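Local coordinates for vacuolar protein sorting-associated protein 53 (Saccharomyces cerevisiae, PDB 3NS4) that acts, as a subunit of the GARP tethering complex, in retrograde transport from endosomes to the late Golgi, linking vesicles to the Golgi through a t-SNARE, at residues Leu124-Tyr135 and Trp152-Gly160; Thr36-Arg45 and Ile196-Leu204. The protein carries 2 engineered substitutions. All blocks are in the same frame, centred on the assembly; numbering follows the deposited sequence.

In the fold
Both contacts pack helices of this C-terminal fragment of Vps53, a helical bundle, but they differ in depth and chemistry. Interaction 1 is the more fully buried, although interaction 2 lies nearer the centre of the chain: it sets the turn between helices 102-125 and 132-142 against helix 149-159, and its polar centre is a lysine amine held by backbone carbonyls. Interaction 2, partly buried, lays a 3-10 turn and the start of helix 201-212 along helix 20-47; there an aromatic and aliphatic side gives way to a serine, aspartate and arginine edge with water. The two meet at Phe154 of helix 149-159, which stacks on Phe197 and packs against Ile44.

Interaction 1 (Leu124-Tyr135 and Trp152-Gly160); sequences LLMAPLDSADDY and WSFVLALKG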
# COMPACT_ATOMS: atom_id res chain seq x y z
N LEU A 124 -2.10 6.66 -5.62
CA LEU A 124 -1.03 6.17 -6.41
C LEU A 124 -1.52 5.17 -7.40
O LEU A 124 -1.17 5.25 -8.55
CB LEU A 124 0.03 5.56 -5.54
CG LEU A 124 1.34 5.21 -6.23
CD1 LEU A 124 1.98 6.42 -6.90
CD2 LEU A 124 2.28 4.61 -5.19
N LEU A 125 -2.34 4.22 -6.99
CA LEU A 125 -2.90 3.29 -7.99
C LEU A 125 -3.65 4.01 -9.13
O LEU A 125 -3.70 3.51 -10.28
CB LEU A 125 -3.82 2.26 -7.36
CG LEU A 125 -3.11 1.33 -6.39
CD1 LEU A 125 -4.10 0.54 -5.58
CD2 LEU A 125 -2.13 0.41 -7.11
N MSE A 126 -4.21 5.19 -8.83
CA MSE A 126 -4.99 5.90 -9.83
C MSE A 126 -4.17 6.82 -10.70
O MSE A 126 -4.71 7.48 -11.58
CB MSE A 126 -6.06 6.73 -9.18
CG MSE A 126 -6.99 5.97 -8.28
SE MSE A 126 -8.39 7.20 -7.63
CE MSE A 126 -7.25 8.58 -6.76
N ALA A 127 -2.88 6.88 -10.47
CA ALA A 127 -2.06 7.76 -11.29
C ALA A 127 -1.95 7.29 -12.73
O ALA A 127 -1.87 6.09 -13.01
CB ALA A 127 -0.69 7.89 -10.69
N PRO A 128 -1.98 8.22 -13.68
CA PRO A 128 -1.79 7.75 -15.06
C PRO A 128 -0.32 7.39 -15.35
O PRO A 128 0.61 7.85 -14.64
CB PRO A 128 -2.22 8.96 -15.91
CG PRO A 128 -2.12 10.15 -14.98
CD PRO A 128 -2.33 9.66 -13.59
N LEU A 129 -0.12 6.55 -16.38
CA LEU A 129 1.23 6.14 -16.82
C LEU A 129 1.54 6.67 -18.22
O LEU A 129 2.03 5.93 -19.08
CB LEU A 129 1.34 4.63 -16.84
CG LEU A 129 1.28 4.00 -15.47
CD1 LEU A 129 1.03 2.53 -15.69
CD2 LEU A 129 2.55 4.27 -14.68
N ASP A 130 1.24 7.95 -18.46
CA ASP A 130 1.43 8.56 -19.77
C ASP A 130 2.85 9.04 -19.96
O ASP A 130 3.43 8.88 -21.06
CB ASP A 130 0.41 9.66 -20.01
CG ASP A 130 -1.00 9.10 -20.22
OD1 ASP A 130 -1.18 8.30 -21.17
OD2 ASP A 130 -1.92 9.48 -19.45
N SER A 131 3.43 9.62 -18.92
CA SER A 131 4.84 9.99 -19.01
C SER A 131 5.62 9.44 -17.83
O SER A 131 5.17 9.50 -16.69
CB SER A 131 5.05 11.50 -19.20
OG SER A 131 4.94 12.22 -17.99
N ALA A 132 6.78 8.89 -18.12
CA ALA A 132 7.61 8.33 -17.08
C ALA A 132 7.98 9.38 -16.04
O ALA A 132 8.17 9.04 -14.85
CB ALA A 132 8.85 7.71 -17.69
N ASP A 133 8.04 10.65 -16.49
CA ASP A 133 8.44 11.79 -15.66
C ASP A 133 7.32 12.20 -14.72
O ASP A 133 7.55 12.40 -13.52
CB ASP A 133 8.89 13.01 -16.51
CG ASP A 133 10.18 12.76 -17.35
OD1 ASP A 133 10.96 11.83 -17.05
OD2 ASP A 133 10.43 13.53 -18.32
N ASP A 134 6.12 12.35 -15.26
CA ASP A 134 4.99 12.77 -14.42
C ASP A 134 4.73 11.73 -13.38
O ASP A 134 4.33 12.06 -12.26
CB ASP A 134 3.70 13.05 -15.21
CG ASP A 134 3.68 14.45 -15.85
OD1 ASP A 134 4.54 15.30 -15.51
OD2 ASP A 134 2.78 14.69 -16.68
N TYR A 135 4.96 10.47 -13.76
CA TYR A 135 4.73 9.37 -12.84
C TYR A 135 5.74 9.38 -11.74
O TYR A 135 5.38 9.13 -10.59
CB TYR A 135 4.67 8.00 -13.52
CG TYR A 135 4.46 6.86 -12.54
CD1 TYR A 135 3.31 6.76 -11.75
CD2 TYR A 135 5.42 5.87 -12.41
CE1 TYR A 135 3.13 5.69 -10.84
CE2 TYR A 135 5.24 4.80 -11.54
CZ TYR A 135 4.12 4.72 -10.76
OH TYR A 135 4.03 3.65 -9.91
N TRP A 152 8.76 -0.17 -5.50
CA TRP A 152 8.42 0.52 -6.71
C TRP A 152 7.80 -0.41 -7.74
O TRP A 152 6.83 -0.07 -8.43
CB TRP A 152 9.67 1.12 -7.26
CG TRP A 152 9.43 1.93 -8.42
CD1 TRP A 152 9.06 3.24 -8.45
CD2 TRP A 152 9.57 1.51 -9.77
NE1 TRP A 152 8.97 3.67 -9.77
CE2 TRP A 152 9.28 2.63 -10.60
CE3 TRP A 152 9.93 0.29 -10.37
CZ2 TRP A 152 9.31 2.56 -11.99
CZ3 TRP A 152 9.98 0.22 -11.76
CH2 TRP A 152 9.66 1.36 -12.55
N SER A 153 8.35 -1.61 -7.78
CA SER A 153 7.98 -2.57 -8.76
C SER A 153 6.67 -3.21 -8.48
O SER A 153 5.89 -3.49 -9.40
CB SER A 153 9.04 -3.64 -8.79
OG SER A 153 10.29 -3.02 -9.07
N PHE A 154 6.44 -3.47 -7.20
CA PHE A 154 5.20 -4.10 -6.82
C PHE A 154 4.11 -3.09 -7.12
O PHE A 154 3.12 -3.43 -7.79
CB PHE A 154 5.26 -4.50 -5.36
CG PHE A 154 4.24 -5.51 -4.99
CD1 PHE A 154 3.58 -6.25 -5.99
CD2 PHE A 154 4.00 -5.84 -3.64
CE1 PHE A 154 2.61 -7.23 -5.66
CE2 PHE A 154 3.03 -6.83 -3.31
CZ PHE A 154 2.34 -7.52 -4.32
N VAL A 155 4.33 -1.84 -6.72
CA VAL A 155 3.35 -0.82 -7.04
C VAL A 155 3.03 -0.82 -8.53
O VAL A 155 1.87 -0.98 -8.91
CB VAL A 155 3.84 0.53 -6.62
CG1 VAL A 155 2.90 1.60 -7.10
CG2 VAL A 155 3.94 0.56 -5.12
N LEU A 156 4.05 -0.69 -9.37
CA LEU A 156 3.83 -0.66 -10.82
C LEU A 156 3.06 -1.89 -11.35
O LEU A 156 2.15 -1.78 -12.20
CB LEU A 156 5.16 -0.51 -11.56
CG LEU A 156 5.07 -0.26 -13.07
CD1 LEU A 156 4.29 1.04 -13.36
CD2 LEU A 156 6.47 -0.20 -13.66
N ALA A 157 3.43 -3.06 -10.86
CA ALA A 157 2.74 -4.25 -11.26
C ALA A 157 1.29 -4.12 -10.80
O ALA A 157 0.37 -4.39 -11.56
CB ALA A 157 3.40 -5.46 -10.65
N LEU A 158 1.07 -3.66 -9.57
CA LEU A 158 -0.29 -3.53 -9.06
C LEU A 158 -1.08 -2.58 -9.93
O LEU A 158 -2.26 -2.80 -10.14
CB LEU A 158 -0.33 -3.13 -7.58
CG LEU A 158 0.22 -4.25 -6.73
CD1 LEU A 158 0.52 -3.79 -5.35
CD2 LEU A 158 -0.75 -5.39 -6.73
N LYS A 159 -0.42 -1.53 -10.42
CA LYS A 159 -1.05 -0.56 -11.31
C LYS A 159 -1.64 -1.20 -12.58
O LYS A 159 -2.48 -0.59 -13.24
CB LYS A 159 -0.10 0.55 -11.67
CG LYS A 159 -0.06 1.66 -10.68
CD LYS A 159 0.73 2.78 -11.34
CE LYS A 159 0.12 4.11 -11.07
NZ LYS A 159 -1.33 4.14 -11.46
N GLY A 160 -1.18 -2.40 -12.92
CA GLY A 160 -1.77 -3.15 -14.03
C GLY A 160 -0.98 -3.26 -15.31
O GLY A 160 -1.43 -3.90 -16.27
O HOH W 1 6.24 2.31 -9.35
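Lys159, at the end of helix 149-159, plugs into the turn between helices 102-125 and 132-142, making this a buried helix-to-turn contact with a charged group at its centre. Its chain bends in the second half (chi3 139°, chi4 -54°) and thereby brings NZ to Leu125 O in the last turn of helix 102-125 and Ala127 O in the loop after it. Lys159 NZ donates to Ala127 O at 2.5 Å, in the carbonyl plane on a lone pair, and to Leu125 O at 2.7 Å from above the plane of the Leu125 carbonyl. These dipoles would probably help to stabilise the buried charge. Lys159 and Tyr135 approach from opposite directions, and Lys159 CE meets Tyr135 CE1 obliquely at 3.4 Å.

Tyr135 is a single knob in a hole formed by Trp152, Val155, Leu156 and Lys159 within this helical bundle. CG lies anti to the backbone N (chi1 178°), which carries the ring across to helix 149-159, where Tyr135 OH is hydrogen-bonded to a water at 2.6 Å that donates to Trp152 O. Leu129 CD2 lies over the centre of one face of the Tyr135 ring, 3.8 Å above its plane, while touching Leu156 CD1. Next to the tyrosine hydroxyl, Val155 CG1 meets Leu124 CD2 at 3.6 Å, the side chains crossing at about a right angle. Leu125 CD2 rests on Leu158 CB, and both leucines pack on Leu47 of helix 20-47.

Interaction 2 (Thr36-Arg45 and Ile196-Leu204); sequences TTNFVSNTIR and IFKWDKVLL
Thr36 CG2 lies over one face of the Trp199 indole, a CH-pi contact 3.9 Å from the six-membered ring centroid and 15° off its normal; Lys198 CB is on the opposite face. The Phe197 ring presents its edge to Ile44 CD1, while Ile196 CG2 sits over the centre of one of its faces. Leu203 CD2 lies over a face of the Arg45 guanidinium, 3.7 Å from NH2, with a water in plane at the edge.

The Val40 and Ile196 side chains slide past each other in opposite directions, CG2 against CG1, and Ile44 CG2 meets Leu203 CD1 at 3.8 Å. The direct hydrogen bond between the segments runs from Ser41 OG to Asp200 OD2 at 2.6 Å, on the anti side and 28° out of the carboxylate plane. With CG anti to the backbone N (chi1 -158°), Asp200 also turns OD1 to Leu203 N, a weak N-cap bond. The water at Arg45 NH2 donates to Asp200 OD2, bridging opposite charges beyond salt-bridge distance. At Asp200, an alanine is likely to leave Ser41 OG and the bridging water without their acceptor, Arg45 without its nearby negative charge and helix 201-212 without its weak N-cap.

In this helical bundle the 3-10 segment and the N-terminus of helix 201-212 pack along helix 20-47. Helix 64-87 backs Thr36, Phe39 and Thr43, helix 102-125 Val40, Ile196 and Trp199, and helix 149-159 Ile44 and Phe197.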
# COMPACT_ATOMS: atom_id res chain seq x y z
N THR A 36 -7.11 -1.87 8.73
CA THR A 36 -6.20 -1.34 7.73
C THR A 36 -5.52 -2.48 6.92
O THR A 36 -5.37 -2.42 5.67
CB THR A 36 -5.13 -0.55 8.40
OG1 THR A 36 -5.73 0.54 9.09
CG2 THR A 36 -4.19 0.01 7.38
N THR A 37 -5.09 -3.51 7.65
CA THR A 37 -4.48 -4.65 7.05
C THR A 37 -5.45 -5.30 6.10
O THR A 37 -5.06 -5.63 5.00
CB THR A 37 -4.05 -5.64 8.11
OG1 THR A 37 -3.14 -4.97 8.98
CG2 THR A 37 -3.31 -6.80 7.50
N ASN A 38 -6.70 -5.50 6.49
CA ASN A 38 -7.58 -6.10 5.48
C ASN A 38 -7.75 -5.28 4.24
O ASN A 38 -7.82 -5.81 3.13
CB ASN A 38 -8.94 -6.55 6.01
CG ASN A 38 -8.80 -7.74 6.88
OD1 ASN A 38 -8.99 -8.86 6.44
ND2 ASN A 38 -8.32 -7.52 8.10
N PHE A 39 -7.79 -3.97 4.42
CA PHE A 39 -8.01 -3.13 3.29
C PHE A 39 -6.82 -3.29 2.35
O PHE A 39 -6.99 -3.45 1.12
CB PHE A 39 -8.19 -1.71 3.77
CG PHE A 39 -8.81 -0.83 2.74
CD1 PHE A 39 -10.15 -0.46 2.85
CD2 PHE A 39 -8.05 -0.37 1.65
CE1 PHE A 39 -10.74 0.39 1.89
CE2 PHE A 39 -8.63 0.46 0.70
CZ PHE A 39 -9.97 0.85 0.81
N VAL A 40 -5.63 -3.32 2.93
CA VAL A 40 -4.45 -3.46 2.13
C VAL A 40 -4.36 -4.82 1.50
O VAL A 40 -4.20 -4.93 0.29
CB VAL A 40 -3.22 -3.16 2.93
CG1 VAL A 40 -1.97 -3.49 2.17
CG2 VAL A 40 -3.24 -1.72 3.24
N SER A 41 -4.50 -5.87 2.28
CA SER A 41 -4.34 -7.20 1.71
C SER A 41 -5.36 -7.50 0.59
O SER A 41 -4.99 -7.99 -0.48
CB SER A 41 -4.37 -8.27 2.80
OG SER A 41 -3.19 -8.22 3.61
N ASN A 42 -6.62 -7.19 0.81
CA ASN A 42 -7.59 -7.41 -0.22
C ASN A 42 -7.25 -6.67 -1.47
O ASN A 42 -7.41 -7.21 -2.57
CB ASN A 42 -8.91 -6.89 0.22
CG ASN A 42 -9.62 -7.84 1.08
OD1 ASN A 42 -9.02 -8.75 1.66
ND2 ASN A 42 -10.92 -7.65 1.17
N THR A 43 -6.85 -5.41 -1.33
CA THR A 43 -6.49 -4.67 -2.52
C THR A 43 -5.39 -5.41 -3.28
O THR A 43 -5.55 -5.69 -4.48
CB THR A 43 -6.05 -3.25 -2.21
OG1 THR A 43 -7.10 -2.57 -1.54
CG2 THR A 43 -5.77 -2.51 -3.46
N ILE A 44 -4.32 -5.76 -2.60
CA ILE A 44 -3.23 -6.41 -3.28
C ILE A 44 -3.62 -7.76 -3.91
O ILE A 44 -3.27 -8.03 -5.05
CB ILE A 44 -2.01 -6.59 -2.36
CG1 ILE A 44 -1.47 -5.23 -1.89
CG2 ILE A 44 -0.95 -7.40 -3.05
CD1 ILE A 44 -0.47 -5.31 -0.73
N ARG A 45 -4.35 -8.60 -3.19
CA ARG A 45 -4.70 -9.92 -3.72
C ARG A 45 -5.52 -9.74 -4.97
O ARG A 45 -5.42 -10.54 -5.92
CB ARG A 45 -5.46 -10.80 -2.72
CG ARG A 45 -4.58 -11.18 -1.54
CD ARG A 45 -5.25 -12.02 -0.43
NE ARG A 45 -4.23 -12.28 0.60
CZ ARG A 45 -3.31 -13.26 0.55
NH1 ARG A 45 -3.27 -14.11 -0.47
NH2 ARG A 45 -2.40 -13.40 1.52
N ILE A 196 3.15 1.07 1.93
CA ILE A 196 1.92 0.39 2.30
C ILE A 196 2.12 -1.11 2.62
O ILE A 196 1.27 -1.74 3.24
CB ILE A 196 0.89 0.55 1.16
CG1 ILE A 196 -0.52 0.37 1.66
CG2 ILE A 196 1.19 -0.42 0.00
CD1 ILE A 196 -0.99 1.40 2.65
N PHE A 197 3.23 -1.69 2.18
CA PHE A 197 3.46 -3.10 2.38
C PHE A 197 3.90 -3.39 3.79
O PHE A 197 4.16 -4.52 4.16
CB PHE A 197 4.43 -3.61 1.34
CG PHE A 197 4.02 -3.25 -0.05
CD1 PHE A 197 2.89 -3.82 -0.64
CD2 PHE A 197 4.74 -2.31 -0.79
CE1 PHE A 197 2.49 -3.48 -1.94
CE2 PHE A 197 4.36 -1.97 -2.12
CZ PHE A 197 3.22 -2.55 -2.67
N LYS A 198 3.97 -2.31 4.57
CA LYS A 198 4.25 -2.40 5.99
C LYS A 198 3.17 -3.36 6.54
O LYS A 198 3.37 -4.10 7.52
CB LYS A 198 4.11 -0.99 6.64
CG LYS A 198 3.94 -1.12 8.10
CD LYS A 198 3.95 0.12 8.94
CE LYS A 198 3.87 -0.39 10.42
NZ LYS A 198 4.67 0.40 11.41
N TRP A 199 2.04 -3.37 5.85
CA TRP A 199 0.84 -4.06 6.28
C TRP A 199 0.66 -5.47 5.75
O TRP A 199 -0.28 -6.17 6.19
CB TRP A 199 -0.38 -3.22 5.92
CG TRP A 199 -0.34 -1.84 6.49
CD1 TRP A 199 -0.05 -0.67 5.82
CD2 TRP A 199 -0.55 -1.47 7.85
NE1 TRP A 199 -0.10 0.41 6.69
CE2 TRP A 199 -0.40 -0.05 7.94
CE3 TRP A 199 -0.87 -2.19 9.01
CZ2 TRP A 199 -0.56 0.65 9.15
CZ3 TRP A 199 -1.04 -1.50 10.22
CH2 TRP A 199 -0.88 -0.09 10.28
N ASP A 200 1.47 -5.87 4.77
CA ASP A 200 1.50 -7.26 4.30
C ASP A 200 2.86 -7.54 3.69
O ASP A 200 3.02 -7.65 2.48
CB ASP A 200 0.34 -7.65 3.36
CG ASP A 200 0.09 -9.18 3.35
OD1 ASP A 200 1.02 -9.95 3.67
OD2 ASP A 200 -1.04 -9.62 3.02
N LYS A 201 3.84 -7.66 4.57
CA LYS A 201 5.22 -7.93 4.20
C LYS A 201 5.35 -9.17 3.32
O LYS A 201 6.09 -9.17 2.32
CB LYS A 201 6.08 -8.05 5.45
CG LYS A 201 6.15 -6.75 6.22
CD LYS A 201 6.76 -6.87 7.61
CE LYS A 201 6.74 -5.49 8.25
NZ LYS A 201 6.85 -5.52 9.72
N VAL A 202 4.60 -10.21 3.70
CA VAL A 202 4.64 -11.48 2.96
C VAL A 202 4.32 -11.34 1.46
O VAL A 202 5.08 -11.85 0.60
CB VAL A 202 3.68 -12.49 3.55
CG1 VAL A 202 3.96 -13.85 2.95
CG2 VAL A 202 3.82 -12.50 5.05
N LEU A 203 3.21 -10.68 1.13
CA LEU A 203 2.84 -10.54 -0.29
C LEU A 203 3.94 -9.88 -1.09
O LEU A 203 4.22 -10.31 -2.21
CB LEU A 203 1.51 -9.83 -0.48
CG LEU A 203 0.29 -10.64 -0.01
CD1 LEU A 203 -0.96 -9.81 -0.07
CD2 LEU A 203 0.11 -11.92 -0.82
N LEU A 204 4.57 -8.86 -0.51
CA LEU A 204 5.70 -8.18 -1.16
C LEU A 204 6.86 -9.18 -1.34
O LEU A 204 7.44 -9.27 -2.43
CB LEU A 204 6.14 -6.99 -0.34
CG LEU A 204 7.47 -6.35 -0.75
CD1 LEU A 204 7.36 -5.55 -2.04
CD2 LEU A 204 8.01 -5.48 0.37
O HOH W 2 -1.24 -12.48 3.99